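Local coordinates for NADPH-ferredoxin reductase FprA (Mycobacterium tuberculosis, PDB 1LQT), which transfers electrons between NADPH and ferredoxin through a bound FAD and may supply electrons to P450 systems, at residues I225-D235 with I249-D257; H422-E430 with K443-G454. All blocks are in the same frame, centred on the assembly; numbering follows the deposited sequence. Where two conformers were deposited one is given.

Contact 1 (I225-D235 with I249-D257)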
loop_
_atom_site.group_PDB
_atom_site.type_symbol
_atom_site.label_atom_id
_atom_site.label_comp_id
_atom_site.label_asym_id
_atom_site.label_seq_id
_atom_site.Cartn_x
_atom_site.Cartn_y
_atom_site.Cartn_z
ATOM N N ILE A 225 -19.495 -17.792 -6.851
ATOM C CA ILE A 225 -20.437 -16.699 -6.704
ATOM C C ILE A 225 -21.824 -17.266 -6.907
ATOM O O ILE A 225 -22.160 -17.713 -7.998
ATOM C CB ILE A 225 -20.210 -15.582 -7.681
ATOM C CG1 ILE A 225 -18.747 -15.139 -7.636
ATOM C CG2 ILE A 225 -21.159 -14.422 -7.375
ATOM C CD1 ILE A 225 -18.447 -13.983 -8.508
ATOM N N ASP A 226 -22.623 -17.262 -5.866
ATOM C CA ASP A 226 -23.979 -17.756 -5.991
ATOM C C ASP A 226 -24.742 -16.852 -6.960
ATOM O O ASP A 226 -24.665 -15.642 -6.855
ATOM C CB ASP A 226 -24.603 -17.717 -4.607
ATOM C CG ASP A 226 -25.918 -18.406 -4.554
ATOM O OD1 ASP A 226 -26.833 -18.017 -5.283
ATOM O OD2 ASP A 226 -26.112 -19.353 -3.777
ATOM N N PRO A 227 -25.482 -17.430 -7.902
ATOM C CA PRO A 227 -26.240 -16.597 -8.823
ATOM C C PRO A 227 -27.101 -15.528 -8.141
ATOM O O PRO A 227 -27.306 -14.468 -8.715
ATOM C CB PRO A 227 -27.087 -17.619 -9.574
ATOM C CG PRO A 227 -26.214 -18.791 -9.617
ATOM C CD PRO A 227 -25.558 -18.858 -8.262
ATOM N N ALA A 228 -27.599 -15.794 -6.945
ATOM C CA ALA A 228 -28.411 -14.833 -6.222
ATOM C C ALA A 228 -27.666 -13.544 -5.917
ATOM O O ALA A 228 -28.290 -12.523 -5.691
ATOM C CB ALA A 228 -28.930 -15.426 -4.924
ATOM N N GLU A 229 -26.336 -13.593 -5.880
ATOM C CA GLU A 229 -25.549 -12.396 -5.645
ATOM C C GLU A 229 -25.704 -11.380 -6.781
ATOM O O GLU A 229 -25.373 -10.226 -6.622
ATOM C CB GLU A 229 -24.070 -12.735 -5.468
ATOM C CG GLU A 229 -23.754 -13.604 -4.274
ATOM C CD GLU A 229 -23.969 -12.955 -2.933
ATOM O OE1 GLU A 229 -23.832 -11.739 -2.841
ATOM O OE2 GLU A 229 -24.258 -13.680 -1.960
ATOM N N LEU A 230 -26.169 -11.841 -7.934
ATOM C CA LEU A 230 -26.346 -11.012 -9.093
ATOM C C LEU A 230 -27.810 -10.669 -9.325
ATOM O O LEU A 230 -28.121 -9.948 -10.276
ATOM C CB LEU A 230 -25.726 -11.653 -10.329
ATOM C CG LEU A 230 -24.205 -11.786 -10.215
ATOM C CD1 LEU A 230 -23.625 -12.584 -11.316
ATOM C CD2 LEU A 230 -23.541 -10.422 -10.212
ATOM N N ASP A 231 -28.734 -11.123 -8.486
ATOM C CA ASP A 231 -30.130 -10.728 -8.672
ATOM C C ASP A 231 -30.246 -9.249 -8.386
ATOM O O ASP A 231 -29.703 -8.729 -7.409
ATOM C CB ASP A 231 -31.029 -11.507 -7.705
ATOM C CG ASP A 231 -32.498 -11.225 -7.867
ATOM O OD1 ASP A 231 -32.910 -10.797 -8.984
ATOM O OD2 ASP A 231 -33.238 -11.426 -6.889
ATOM N N GLY A 232 -30.911 -8.538 -9.282
ATOM C CA GLY A 232 -31.063 -7.102 -9.166
ATOM C C GLY A 232 -29.871 -6.324 -9.683
ATOM O O GLY A 232 -29.874 -5.102 -9.577
ATOM N N ILE A 233 -28.873 -7.024 -10.210
ATOM C CA ILE A 233 -27.630 -6.425 -10.727
ATOM C C ILE A 233 -27.750 -6.492 -12.234
ATOM O O ILE A 233 -27.665 -7.580 -12.792
ATOM C CB ILE A 233 -26.402 -7.180 -10.199
ATOM C CG1 ILE A 233 -26.441 -7.295 -8.661
ATOM C CG2 ILE A 233 -25.122 -6.501 -10.654
ATOM C CD1 ILE A 233 -26.656 -5.997 -7.936
ATOM N N THR A 234 -27.921 -5.352 -12.887
ATOM C CA THR A 234 -28.198 -5.325 -14.306
ATOM C C THR A 234 -27.049 -4.770 -15.095
ATOM O O THR A 234 -26.252 -3.958 -14.616
ATOM C CB THR A 234 -29.518 -4.561 -14.636
ATOM O OG1 THR A 234 -29.315 -3.138 -14.512
ATOM C CG2 THR A 234 -30.672 -4.963 -13.746
ATOM N N ASP A 235 -26.950 -5.238 -16.323
ATOM C CA ASP A 235 -25.937 -4.731 -17.206
ATOM C C ASP A 235 -26.149 -3.246 -17.467
ATOM O O ASP A 235 -25.161 -2.523 -17.571
ATOM C CB ASP A 235 -25.943 -5.492 -18.516
ATOM C CG ASP A 235 -25.396 -6.919 -18.392
ATOM O OD1 ASP A 235 -24.855 -7.320 -17.313
ATOM O OD2 ASP A 235 -25.455 -7.701 -19.386
ATOM N N ILE A 249 -18.755 -6.829 -14.151
ATOM C CA ILE A 249 -19.971 -7.610 -13.995
ATOM C C ILE A 249 -19.975 -8.755 -15.008
ATOM O O ILE A 249 -20.422 -9.849 -14.689
ATOM C CB ILE A 249 -21.216 -6.714 -14.075
ATOM C CG1 ILE A 249 -21.259 -5.723 -12.912
ATOM C CG2 ILE A 249 -22.506 -7.534 -14.104
ATOM C CD1 ILE A 249 -21.018 -6.284 -11.543
ATOM N N LYS A 250 -19.447 -8.535 -16.210
ATOM C CA LYS A 250 -19.350 -9.631 -17.179
ATOM C C LYS A 250 -18.512 -10.771 -16.608
ATOM O O LYS A 250 -18.843 -11.941 -16.721
ATOM C CB LYS A 250 -18.739 -9.133 -18.495
ATOM C CG LYS A 250 -19.636 -8.231 -19.314
ATOM C CD LYS A 250 -18.893 -7.636 -20.524
ATOM C CE LYS A 250 -19.724 -6.577 -21.278
ATOM N NZ LYS A 250 -18.973 -6.034 -22.475
ATOM N N VAL A 251 -17.409 -10.414 -15.966
ATOM C CA VAL A 251 -16.529 -11.408 -15.368
ATOM C C VAL A 251 -17.217 -12.138 -14.208
ATOM O O VAL A 251 -17.165 -13.359 -14.107
ATOM C CB VAL A 251 -15.219 -10.768 -14.938
ATOM C CG1 VAL A 251 -14.388 -11.733 -14.130
ATOM C CG2 VAL A 251 -14.447 -10.267 -16.164
ATOM N N LEU A 252 -17.906 -11.389 -13.357
ATOM C CA LEU A 252 -18.604 -12.004 -12.242
ATOM C C LEU A 252 -19.709 -12.953 -12.723
ATOM O O LEU A 252 -19.900 -14.002 -12.146
ATOM C CB LEU A 252 -19.188 -10.949 -11.301
ATOM C CG LEU A 252 -18.170 -10.056 -10.594
ATOM C CD1 LEU A 252 -18.931 -9.103 -9.702
ATOM C CD2 LEU A 252 -17.122 -10.818 -9.789
ATOM N N ARG A 253 -20.456 -12.544 -13.748
ATOM C CA ARG A 253 -21.462 -13.433 -14.306
ATOM C C ARG A 253 -20.815 -14.727 -14.793
ATOM O O ARG A 253 -21.381 -15.813 -14.624
ATOM C CB ARG A 253 -22.213 -12.774 -15.460
ATOM C CG ARG A 253 -23.099 -11.588 -15.092
ATOM C CD ARG A 253 -24.060 -11.229 -16.201
ATOM N NE ARG A 253 -24.721 -9.954 -16.005
ATOM C CZ ARG A 253 -25.706 -9.748 -15.155
ATOM N NH1 ARG A 253 -26.146 -10.739 -14.408
ATOM N NH2 ARG A 253 -26.253 -8.541 -15.079
ATOM N N GLY A 254 -19.649 -14.617 -15.425
ATOM C CA GLY A 254 -18.959 -15.801 -15.883
ATOM C C GLY A 254 -18.653 -16.745 -14.734
ATOM O O GLY A 254 -18.815 -17.948 -14.845
ATOM N N TYR A 255 -18.188 -16.208 -13.625
ATOM C CA TYR A 255 -17.916 -17.074 -12.472
ATOM C C TYR A 255 -19.189 -17.690 -11.902
ATOM O O TYR A 255 -19.192 -18.881 -11.557
ATOM C CB TYR A 255 -17.195 -16.305 -11.357
ATOM C CG TYR A 255 -15.767 -15.936 -11.700
ATOM C CD1 TYR A 255 -14.876 -16.898 -12.152
ATOM C CD2 TYR A 255 -15.288 -14.688 -11.475
ATOM C CE1 TYR A 255 -13.573 -16.566 -12.461
ATOM C CE2 TYR A 255 -13.973 -14.350 -11.786
ATOM C CZ TYR A 255 -13.141 -15.294 -12.300
ATOM O OH TYR A 255 -11.839 -15.009 -12.642
ATOM N N ALA A 256 -20.266 -16.902 -11.833
ATOM C CA ALA A 256 -21.509 -17.413 -11.290
ATOM C C ALA A 256 -22.085 -18.532 -12.148
ATOM O O ALA A 256 -22.798 -19.396 -11.624
ATOM C CB ALA A 256 -22.507 -16.266 -11.115
ATOM N N ASP A 257 -21.742 -18.527 -13.433
ATOM C CA ASP A 257 -22.234 -19.551 -14.374
ATOM C C ASP A 257 -21.573 -20.908 -14.171
ATOM O O ASP A 257 -21.990 -21.904 -14.773
ATOM C CB ASP A 257 -21.963 -19.134 -15.821
ATOM C CG ASP A 257 -22.877 -18.073 -16.309
ATOM O OD1 ASP A 257 -23.947 -17.891 -15.695
ATOM O OD2 ASP A 257 -22.598 -17.377 -17.321
HETATM O O HOH W 1 -19.441 -19.788 -8.999
HETATM O O HOH W 2 -28.614 -10.737 -12.854
#
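The guanidinium of Arg253 meets Asp235 and Ile233 at its edge. NE and NH2 both donate to one oxygen, Asp235 OD1, in a salt bridge of two somewhat bent hydrogen bonds, each 2.9 Å long and close to the guanidinium plane. The grip is side-on, and the carboxylate plane is turned 64° from that of the guanidinium. NE arrives on the syn side of OD1. NH2 comes from above the carboxylate, on the same face. NH2 also donates a hydrogen bond to Ile233 O at 2.9 Å, from a position tilted off the carbonyl plane. At the NH1/NH2 edge, on the side of Ile233 O, NH1 donates to a water, which in turn donates to Leu230 O. Three nitrogens are thus engaged, and the group's rotation is fixed. The Arg253 chain runs extended from CG to NE, which carries the charge past Leu230 to the loop.

The loop 225-235 follows strand 221-224, an outermost strand of the parallel, Rossmann-type sheet on the NADP side. It passes through a 3-10 segment and a type II turn before helix 235-241. Helix 243-256 packs back against it. Leu230 CD1 rests on the helix between Arg253 CA (3.8 Å) and Ala256 CB (3.9 Å). Ile225 crosses Leu252 at about a right angle, CD1 on CD2 at 3.7 Å. With CG1 beside the backbone N (chi1 -52°), Ile225 CD1 also reaches Tyr255 CB. Ile225 O takes a CA-H...O contact from Ala256 CA at 3.4 Å. A water bridges Ile225 N and Tyr255 O. The hydroxyl of Tyr255 is bonded to Leu212 O.

Contact 2 (H422-E430 with K443-G454); sequences HWQVIDAFE and KLASLAELLRIG
Phe429 has CG anti to the backbone N (chi1 -173°), and this lays its ring against Ile453. In Ile453 CG1 lies beside the backbone N and comes over the ring face. Ile453 CG1 sits 4.0 Å from the centroid of the Phe429 ring and 10° off the normal, a CH-pi contact. CD1 of Ile453 touches Phe429 CE1 at 3.5 Å. Leu444 CD2 approaches Phe429 CE2 obliquely at 3.8 Å.

Ile426 fills the middle of the crossing. Its CG1 lies 3.7 Å from Gly454 CA, where the helix has no side chain, and its CG2 meets Leu450 CD2 at 3.8 Å. The axes of segments 422-430 and 447-454 cross at 110° and come within 8.7 Å. This is a C-terminal helical pair, joined by a loop and an extended lead-in. Ser446 is the N-cap of the second helix, and its OG accepts from Glu449 N.

Polar contacts lie toward both ends. His422 ND1 reaches Gly454 O at 2.7 Å, in a strongly bent, weak bond. Water 3 lies between ND1 and Ile453 O. At the other end Leu444 N donates to Glu430 OE2 at 2.9 Å, on the anti side and out of the carboxylate plane. The other oxygen, OE1, forms salt bridges with Arg50 and Arg441. Lys443 instead sends NZ to Arg50 O and Asn133 O. The buried Glu430 thus has a backbone amide among the partners of OE2 and two arginines at OE1, surroundings that would probably favour its ionised form.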
loop_
_atom_site.group_PDB
_atom_site.type_symbol
_atom_site.label_atom_id
_atom_site.label_comp_id
_atom_site.label_asym_id
_atom_site.label_seq_id
_atom_site.Cartn_x
_atom_site.Cartn_y
_atom_site.Cartn_z
ATOM N N HIS A 422 24.776 1.207 -0.340
ATOM C CA HIS A 422 24.498 0.110 0.565
ATOM C C HIS A 422 23.155 -0.553 0.330
ATOM O O HIS A 422 23.032 -1.763 0.496
ATOM C CB HIS A 422 24.720 0.556 1.965
ATOM C CG HIS A 422 26.176 0.795 2.205
ATOM N ND1 HIS A 422 27.025 -0.162 2.690
ATOM C CD2 HIS A 422 26.975 1.800 1.779
ATOM C CE1 HIS A 422 28.254 0.327 2.755
ATOM N NE2 HIS A 422 28.257 1.501 2.168
ATOM N N TRP A 423 22.148 0.212 -0.081
ATOM C CA TRP A 423 20.931 -0.421 -0.571
ATOM C C TRP A 423 21.282 -1.326 -1.745
ATOM O O TRP A 423 20.741 -2.427 -1.845
ATOM C CB TRP A 423 19.897 0.641 -0.988
ATOM C CG TRP A 423 19.041 0.185 -2.144
ATOM C CD1 TRP A 423 19.053 0.717 -3.365
ATOM C CD2 TRP A 423 18.138 -0.915 -2.190
ATOM N NE1 TRP A 423 18.206 0.036 -4.200
ATOM C CE2 TRP A 423 17.645 -0.990 -3.498
ATOM C CE3 TRP A 423 17.711 -1.880 -1.263
ATOM C CZ2 TRP A 423 16.725 -1.946 -3.902
ATOM C CZ3 TRP A 423 16.805 -2.859 -1.678
ATOM C CH2 TRP A 423 16.341 -2.891 -2.992
ATOM N N GLN A 424 22.163 -0.902 -2.641
ATOM C CA GLN A 424 22.489 -1.740 -3.791
ATOM C C GLN A 424 23.081 -3.072 -3.370
ATOM O O GLN A 424 22.891 -4.076 -4.051
ATOM C CB GLN A 424 23.380 -0.975 -4.768
ATOM C CG GLN A 424 22.626 0.154 -5.470
ATOM C CD GLN A 424 23.506 1.066 -6.264
ATOM O OE1 GLN A 424 24.597 0.728 -6.620
ATOM N NE2 GLN A 424 23.014 2.234 -6.574
ATOM N N VAL A 425 23.798 -3.096 -2.260
ATOM C CA VAL A 425 24.320 -4.347 -1.698
ATOM C C VAL A 425 23.175 -5.212 -1.183
ATOM O O VAL A 425 23.132 -6.401 -1.492
ATOM C CB VAL A 425 25.353 -4.068 -0.585
ATOM C CG1 VAL A 425 25.854 -5.346 0.034
ATOM C CG2 VAL A 425 26.519 -3.254 -1.139
ATOM N N ILE A 426 22.261 -4.655 -0.403
ATOM C CA ILE A 426 21.071 -5.391 0.012
ATOM C C ILE A 426 20.364 -5.991 -1.201
ATOM O O ILE A 426 20.002 -7.155 -1.205
ATOM C CB ILE A 426 20.108 -4.486 0.793
ATOM C CG1 ILE A 426 20.702 -4.113 2.163
ATOM C CG2 ILE A 426 18.737 -5.157 0.964
ATOM C CD1 ILE A 426 19.942 -3.007 2.896
ATOM N N ASP A 427 20.129 -5.155 -2.215
ATOM C CA ASP A 427 19.422 -5.577 -3.408
ATOM C C ASP A 427 20.125 -6.760 -4.076
ATOM O O ASP A 427 19.497 -7.758 -4.430
ATOM C CB ASP A 427 19.316 -4.384 -4.342
ATOM C CG ASP A 427 18.581 -4.670 -5.606
ATOM O OD1 ASP A 427 17.549 -5.361 -5.558
ATOM O OD2 ASP A 427 19.034 -4.252 -6.675
ATOM N N ALA A 428 21.431 -6.631 -4.256
ATOM C CA ALA A 428 22.184 -7.695 -4.874
ATOM C C ALA A 428 22.121 -8.972 -4.055
ATOM O O ALA A 428 22.014 -10.065 -4.619
ATOM C CB ALA A 428 23.617 -7.245 -5.064
ATOM N N PHE A 429 22.224 -8.844 -2.747
ATOM C CA PHE A 429 22.141 -10.005 -1.873
ATOM C C PHE A 429 20.815 -10.723 -2.051
ATOM O O PHE A 429 20.769 -11.941 -2.190
ATOM C CB PHE A 429 22.327 -9.521 -0.436
ATOM C CG PHE A 429 22.443 -10.609 0.593
ATOM C CD1 PHE A 429 23.683 -10.982 1.105
ATOM C CD2 PHE A 429 21.313 -11.250 1.092
ATOM C CE1 PHE A 429 23.788 -11.936 2.077
ATOM C CE2 PHE A 429 21.426 -12.213 2.038
ATOM C CZ PHE A 429 22.667 -12.558 2.529
ATOM N N GLU A 430 19.724 -9.976 -2.026
ATOM C CA GLU A 430 18.404 -10.559 -2.120
ATOM C C GLU A 430 18.190 -11.228 -3.463
ATOM O O GLU A 430 17.679 -12.330 -3.544
ATOM C CB GLU A 430 17.347 -9.492 -1.862
ATOM C CG GLU A 430 17.324 -8.944 -0.448
ATOM C CD GLU A 430 16.177 -7.980 -0.221
ATOM O OE1 GLU A 430 15.711 -7.371 -1.215
ATOM O OE2 GLU A 430 15.728 -7.841 0.933
ATOM N N LYS A 443 13.842 -11.900 0.200
ATOM C CA LYS A 443 13.994 -10.698 0.977
ATOM C C LYS A 443 14.505 -10.947 2.371
ATOM O O LYS A 443 14.163 -11.915 3.024
ATOM C CB LYS A 443 12.661 -9.967 1.063
ATOM C CG LYS A 443 12.194 -9.379 -0.239
ATOM C CD LYS A 443 10.833 -8.743 -0.083
ATOM C CE LYS A 443 10.356 -8.140 -1.359
ATOM N NZ LYS A 443 8.929 -7.636 -1.210
ATOM N N LEU A 444 15.314 -9.991 2.829
ATOM C CA LEU A 444 15.736 -9.913 4.216
ATOM C C LEU A 444 14.550 -9.269 4.966
ATOM O O LEU A 444 14.145 -8.143 4.671
ATOM C CB LEU A 444 16.999 -9.066 4.297
ATOM C CG LEU A 444 18.209 -9.693 3.604
ATOM C CD1 LEU A 444 19.256 -8.651 3.352
ATOM C CD2 LEU A 444 18.780 -10.820 4.449
ATOM N N ALA A 445 13.995 -10.004 5.924
ATOM C CA ALA A 445 12.671 -9.710 6.459
ATOM C C ALA A 445 12.649 -8.977 7.791
ATOM O O ALA A 445 11.583 -8.681 8.308
ATOM C CB ALA A 445 11.862 -10.997 6.573
ATOM N N SER A 446 13.817 -8.692 8.338
ATOM C CA SER A 446 13.926 -7.951 9.588
ATOM C C SER A 446 14.929 -6.823 9.429
ATOM O O SER A 446 15.834 -6.901 8.606
ATOM C CB SER A 446 14.397 -8.854 10.741
ATOM O OG SER A 446 15.728 -9.291 10.556
ATOM N N LEU A 447 14.792 -5.799 10.268
ATOM C CA LEU A 447 15.745 -4.723 10.277
ATOM C C LEU A 447 17.138 -5.264 10.578
ATOM O O LEU A 447 18.098 -4.878 9.945
ATOM C CB LEU A 447 15.353 -3.668 11.304
ATOM C CG LEU A 447 16.281 -2.456 11.365
ATOM C CD1 LEU A 447 16.408 -1.752 10.038
ATOM C CD2 LEU A 447 15.794 -1.508 12.440
ATOM N N ALA A 448 17.254 -6.176 11.529
ATOM C CA ALA A 448 18.582 -6.675 11.895
ATOM C C ALA A 448 19.279 -7.335 10.707
ATOM O O ALA A 448 20.453 -7.136 10.473
ATOM C CB ALA A 448 18.500 -7.624 13.057
ATOM N N GLU A 449 18.543 -8.137 9.953
ATOM C CA GLU A 449 19.172 -8.817 8.811
ATOM C C GLU A 449 19.455 -7.852 7.674
ATOM O O GLU A 449 20.456 -7.981 7.001
ATOM C CB GLU A 449 18.340 -9.969 8.319
ATOM C CG GLU A 449 18.094 -11.124 9.288
ATOM C CD GLU A 449 16.828 -11.893 8.826
ATOM O OE1 GLU A 449 16.927 -12.990 8.237
ATOM O OE2 GLU A 449 15.692 -11.387 8.968
ATOM N N LEU A 450 18.555 -6.894 7.451
ATOM C CA LEU A 450 18.818 -5.860 6.471
ATOM C C LEU A 450 20.075 -5.086 6.790
ATOM O O LEU A 450 20.886 -4.810 5.903
ATOM C CB LEU A 450 17.617 -4.905 6.350
ATOM C CG LEU A 450 16.419 -5.503 5.619
ATOM C CD1 LEU A 450 15.135 -4.788 5.998
ATOM C CD2 LEU A 450 16.656 -5.471 4.094
ATOM N N LEU A 451 20.219 -4.702 8.042
ATOM C CA LEU A 451 21.378 -3.922 8.433
ATOM C C LEU A 451 22.661 -4.731 8.489
ATOM O O LEU A 451 23.746 -4.198 8.244
ATOM C CB LEU A 451 21.120 -3.224 9.763
ATOM C CG LEU A 451 20.005 -2.186 9.747
ATOM C CD1 LEU A 451 19.948 -1.524 11.126
ATOM C CD2 LEU A 451 20.156 -1.124 8.686
ATOM N N ARG A 452 22.563 -6.026 8.761
ATOM C CA ARG A 452 23.748 -6.890 8.728
ATOM C C ARG A 452 24.391 -6.800 7.358
ATOM O O ARG A 452 25.609 -6.773 7.231
ATOM C CB ARG A 452 23.345 -8.329 9.054
ATOM C CG ARG A 452 24.436 -9.386 9.008
ATOM C CD ARG A 452 23.869 -10.742 9.321
ATOM N NE ARG A 452 24.871 -11.770 9.411
ATOM C CZ ARG A 452 24.577 -13.046 9.525
ATOM N NH1 ARG A 452 23.318 -13.432 9.530
ATOM N NH2 ARG A 452 25.543 -13.950 9.600
ATOM N N ILE A 453 23.559 -6.749 6.322
ATOM C CA ILE A 453 24.046 -6.736 4.959
ATOM C C ILE A 453 24.291 -5.318 4.462
ATOM O O ILE A 453 25.256 -5.059 3.778
ATOM C CB ILE A 453 23.055 -7.511 4.034
ATOM C CG1 ILE A 453 22.894 -8.951 4.492
ATOM C CG2 ILE A 453 23.491 -7.396 2.570
ATOM C CD1 ILE A 453 24.173 -9.714 4.765
ATOM N N GLY A 454 23.431 -4.383 4.832
ATOM C CA GLY A 454 23.463 -3.035 4.312
ATOM C C GLY A 454 24.526 -2.148 4.916
ATOM O O GLY A 454 25.078 -1.297 4.233
HETATM O O HOH W 3 26.910 -3.063 2.774
#

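How the contacts relate
From the N terminus, the chain first builds much of the FAD-side sheet and then the parallel sheet that serves NADP. Contact 1 comes within that second region. It closes a short loop of 13 residues, nearly all helical, and ties the exit of edge strand 221-224 to helix 243-256. The chain then runs through further strands and helix 370-391 before contact 2 opens. Contact 2 closes another short connection, of 12 residues, and joins the last two helices, 420-434 and 447-454. The contacts follow in series and neither nest nor cross. The centres of contacts 1 and 2 lie about 46 Å apart. They are on opposite sides of the chain's centre and do not touch.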